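Local coordinates for Lmo1076 protein (Listeria monocytogenes serovar 1/2a, PDB 3FI7) that is a secreted autolysin whose catalytic domain, of the GH73 N-acetylglucosaminidase family, hydrolyses peptidoglycan of the bacterial cell wall, at residues 172-176 / 177-181. Residues are numbered along the deposited sequence; the frame is centred on the assembly and turned at random.
Sequences TLISS and YNLTQ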
ATOM      1  N   THR A 172      -2.038  12.388   1.563  1.00 33.95           N
ATOM      2  CA  THR A 172      -1.671  12.748   2.922  1.00 28.67           C
ATOM      3  C   THR A 172      -0.655  11.751   3.492  1.00 30.78           C
ATOM      4  O   THR A 172       0.303  12.149   4.143  1.00 32.85           O
ATOM      5  CB  THR A 172      -2.902  12.861   3.836  1.00 35.27           C
ATOM      6  OG1 THR A 172      -3.785  13.866   3.323  1.00 37.32           O
ATOM      7  CG2 THR A 172      -2.491  13.233   5.266  1.00 31.56           C
ATOM      8  N   LEU A 173      -0.860  10.462   3.239  1.00 29.33           N
ATOM      9  CA  LEU A 173       0.109   9.453   3.651  1.00 34.62           C
ATOM     10  C   LEU A 173       1.446   9.710   2.971  1.00 31.22           C
ATOM     11  O   LEU A 173       2.493   9.690   3.608  1.00 31.35           O
ATOM     12  CB  LEU A 173      -0.378   8.055   3.293  1.00 33.49           C
ATOM     13  CG  LEU A 173      -1.483   7.494   4.181  1.00 35.59           C
ATOM     14  CD1 LEU A 173      -2.326   6.492   3.423  1.00 38.54           C
ATOM     15  CD2 LEU A 173      -0.854   6.850   5.386  1.00 40.87           C
ATOM     16  N   ILE A 174       1.402   9.961   1.670  1.00 29.04           N
ATOM     17  CA  ILE A 174       2.618  10.173   0.899  1.00 30.94           C
ATOM     18  C   ILE A 174       3.449  11.351   1.411  1.00 34.64           C
ATOM     19  O   ILE A 174       4.647  11.199   1.642  1.00 34.64           O
ATOM     20  CB  ILE A 174       2.315  10.305  -0.601  1.00 32.08           C
ATOM     21  CG1 ILE A 174       1.926   8.936  -1.162  1.00 34.05           C
ATOM     22  CG2 ILE A 174       3.506  10.894  -1.346  1.00 28.97           C
ATOM     23  CD1 ILE A 174       1.319   8.981  -2.565  1.00 25.77           C
ATOM     24  N   SER A 175       2.836  12.514   1.624  1.00 31.06           N
ATOM     25  CA  SER A 175       3.625  13.637   2.146  1.00 37.69           C
ATOM     26  C   SER A 175       3.990  13.507   3.631  1.00 37.20           C
ATOM     27  O   SER A 175       5.056  13.932   4.041  1.00 38.52           O
ATOM     28  CB  SER A 175       2.948  14.984   1.887  1.00 33.11           C
ATOM     29  OG  SER A 175       1.769  15.093   2.644  1.00 50.21           O
ATOM     30  N   SER A 176       3.112  12.922   4.435  1.00 36.19           N
ATOM     31  CA  SER A 176       3.354  12.831   5.874  1.00 31.21           C
ATOM     32  C   SER A 176       4.514  11.895   6.197  1.00 39.70           C
ATOM     33  O   SER A 176       5.215  12.088   7.193  1.00 36.86           O
ATOM     34  CB  SER A 176       2.095  12.362   6.611  1.00 32.16           C
ATOM     35  OG  SER A 176       1.076  13.343   6.556  1.00 38.23           O
ATOM     36  N   TYR A 177       4.715  10.877   5.364  1.00 31.33           N
ATOM     37  CA  TYR A 177       5.836   9.960   5.564  1.00 30.50           C
ATOM     38  C   TYR A 177       6.932  10.088   4.490  1.00 32.33           C
ATOM     39  O   TYR A 177       7.810   9.224   4.399  1.00 32.14           O
ATOM     40  CB  TYR A 177       5.334   8.508   5.704  1.00 30.27           C
ATOM     41  CG  TYR A 177       4.526   8.311   6.966  1.00 32.40           C
ATOM     42  CD1 TYR A 177       5.121   7.822   8.126  1.00 29.64           C
ATOM     43  CD2 TYR A 177       3.180   8.659   7.017  1.00 30.35           C
ATOM     44  CE1 TYR A 177       4.392   7.661   9.295  1.00 28.30           C
ATOM     45  CE2 TYR A 177       2.442   8.504   8.186  1.00 30.54           C
ATOM     46  CZ  TYR A 177       3.051   8.009   9.320  1.00 32.29           C
ATOM     47  OH  TYR A 177       2.321   7.866  10.480  1.00 30.55           O
ATOM     48  N   ASN A 178       6.885  11.179   3.714  1.00 30.90           N
ATOM     49  CA  ASN A 178       7.795  11.412   2.581  0.50 30.83           C
ATOM     50  C   ASN A 178       8.005  10.149   1.750  1.00 36.03           C
ATOM     51  O   ASN A 178       9.133   9.710   1.516  1.00 38.81           O
ATOM     52  CB  ASN A 178       9.140  11.999   3.031  0.50 30.26           C
ATOM     53  CG  ASN A 178       9.885  12.709   1.897  0.50 40.54           C
ATOM     54  OD1 ASN A 178       9.310  13.004   0.846  0.50 43.60           O
ATOM     55  ND2 ASN A 178      11.167  12.989   2.110  0.50 40.36           N
ATOM     56  N   LEU A 179       6.902   9.571   1.283  1.00 32.04           N
ATOM     57  CA  LEU A 179       6.992   8.333   0.516  1.00 30.82           C
ATOM     58  C   LEU A 179       7.618   8.525  -0.872  1.00 29.88           C
ATOM     59  O   LEU A 179       8.014   7.554  -1.510  1.00 31.93           O
ATOM     60  CB  LEU A 179       5.632   7.634   0.437  1.00 32.38           C
ATOM     61  CG  LEU A 179       5.040   7.267   1.804  1.00 32.41           C
ATOM     62  CD1 LEU A 179       3.697   6.540   1.647  1.00 25.17           C
ATOM     63  CD2 LEU A 179       6.033   6.415   2.609  1.00 22.02           C
ATOM     64  N   THR A 180       7.729   9.769  -1.333  1.00 27.65           N
ATOM     65  CA  THR A 180       8.376  10.016  -2.626  1.00 35.10           C
ATOM     66  C   THR A 180       9.875   9.686  -2.623  1.00 33.46           C
ATOM     67  O   THR A 180      10.470   9.534  -3.683  1.00 38.08           O
ATOM     68  CB  THR A 180       8.154  11.455  -3.152  1.00 35.83           C
ATOM     69  OG1 THR A 180       8.524  12.398  -2.146  1.00 40.55           O
ATOM     70  CG2 THR A 180       6.695  11.675  -3.523  1.00 35.18           C
ATOM     71  N   GLN A 181      10.473   9.560  -1.441  1.00 27.98           N
ATOM     72  CA  GLN A 181      11.879   9.168  -1.341  1.00 37.61           C
ATOM     73  C   GLN A 181      12.105   7.844  -2.068  1.00 37.35           C
ATOM     74  O   GLN A 181      13.202   7.565  -2.546  1.00 34.17           O
ATOM     75  CB  GLN A 181      12.322   9.037   0.127  1.00 29.95           C
ATOM     76  CG  GLN A 181      11.852   7.747   0.817  1.00 33.60           C
ATOM     77  CD  GLN A 181      12.162   7.738   2.307  1.00 40.98           C
ATOM     78  OE1 GLN A 181      13.206   7.231   2.738  1.00 30.02           O
ATOM     79  NE2 GLN A 181      11.258   8.311   3.105  1.00 30.36           N
TER
HETATM   80  O   HOH W   1       6.798  12.787  -0.208  1.00 51.34           O
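A Schellman motif closes helix 166-176, with Leu179 N donating to Ile174 O over 2.8 Å, nearly straight at 163° and in the plane of that carbonyl. Inside this loop, Asn178 N makes a weak bond of 3.3 Å to Ser175 O. Asn178 is the C-prime residue, and its positive phi of 43° lets the chain leave the helix at a steep angle. The carbonyl one residue before Ile174 still makes an ordinary i to i-4 bond, Tyr177 N reaching Leu173 O at 3.1 Å. The same Leu173 O lies at the edge of the Tyr177 ring, in its plane, 3.6 Å from CD2. A water bridges the cap on its polar side: it donates to Ile174 O and, in one of two conformers of Asn178, to OD1, and accepts from Thr180 OG1 at 2.6 Å, so Ile174 O receives both a backbone N-H and a water.

After this turn Leu179 packs against the last turn of the helix, and its CD1 meets Ile174 CG1 at 4.1 Å, the two side chains crossing at about a right angle. Ile174 CG2, anti to the backbone N, is the branch that touches Thr180 CG2, at 3.9 Å. In the lysozyme-like catalytic domain of Auto this apolar side of the cap faces other helices: Leu179 packs on Ile34 of helix 29-47 and on Ile56 of helix 52-63, while Ile174 and Thr180 share Tyr149. The Tyr177 ring also meets Trp65, their planes at about 55°. Beyond the turn, Gln181 N and side-chain NE2 both hydrogen-bond to the backbone Asn178 O, from opposite faces of its carbonyl plane.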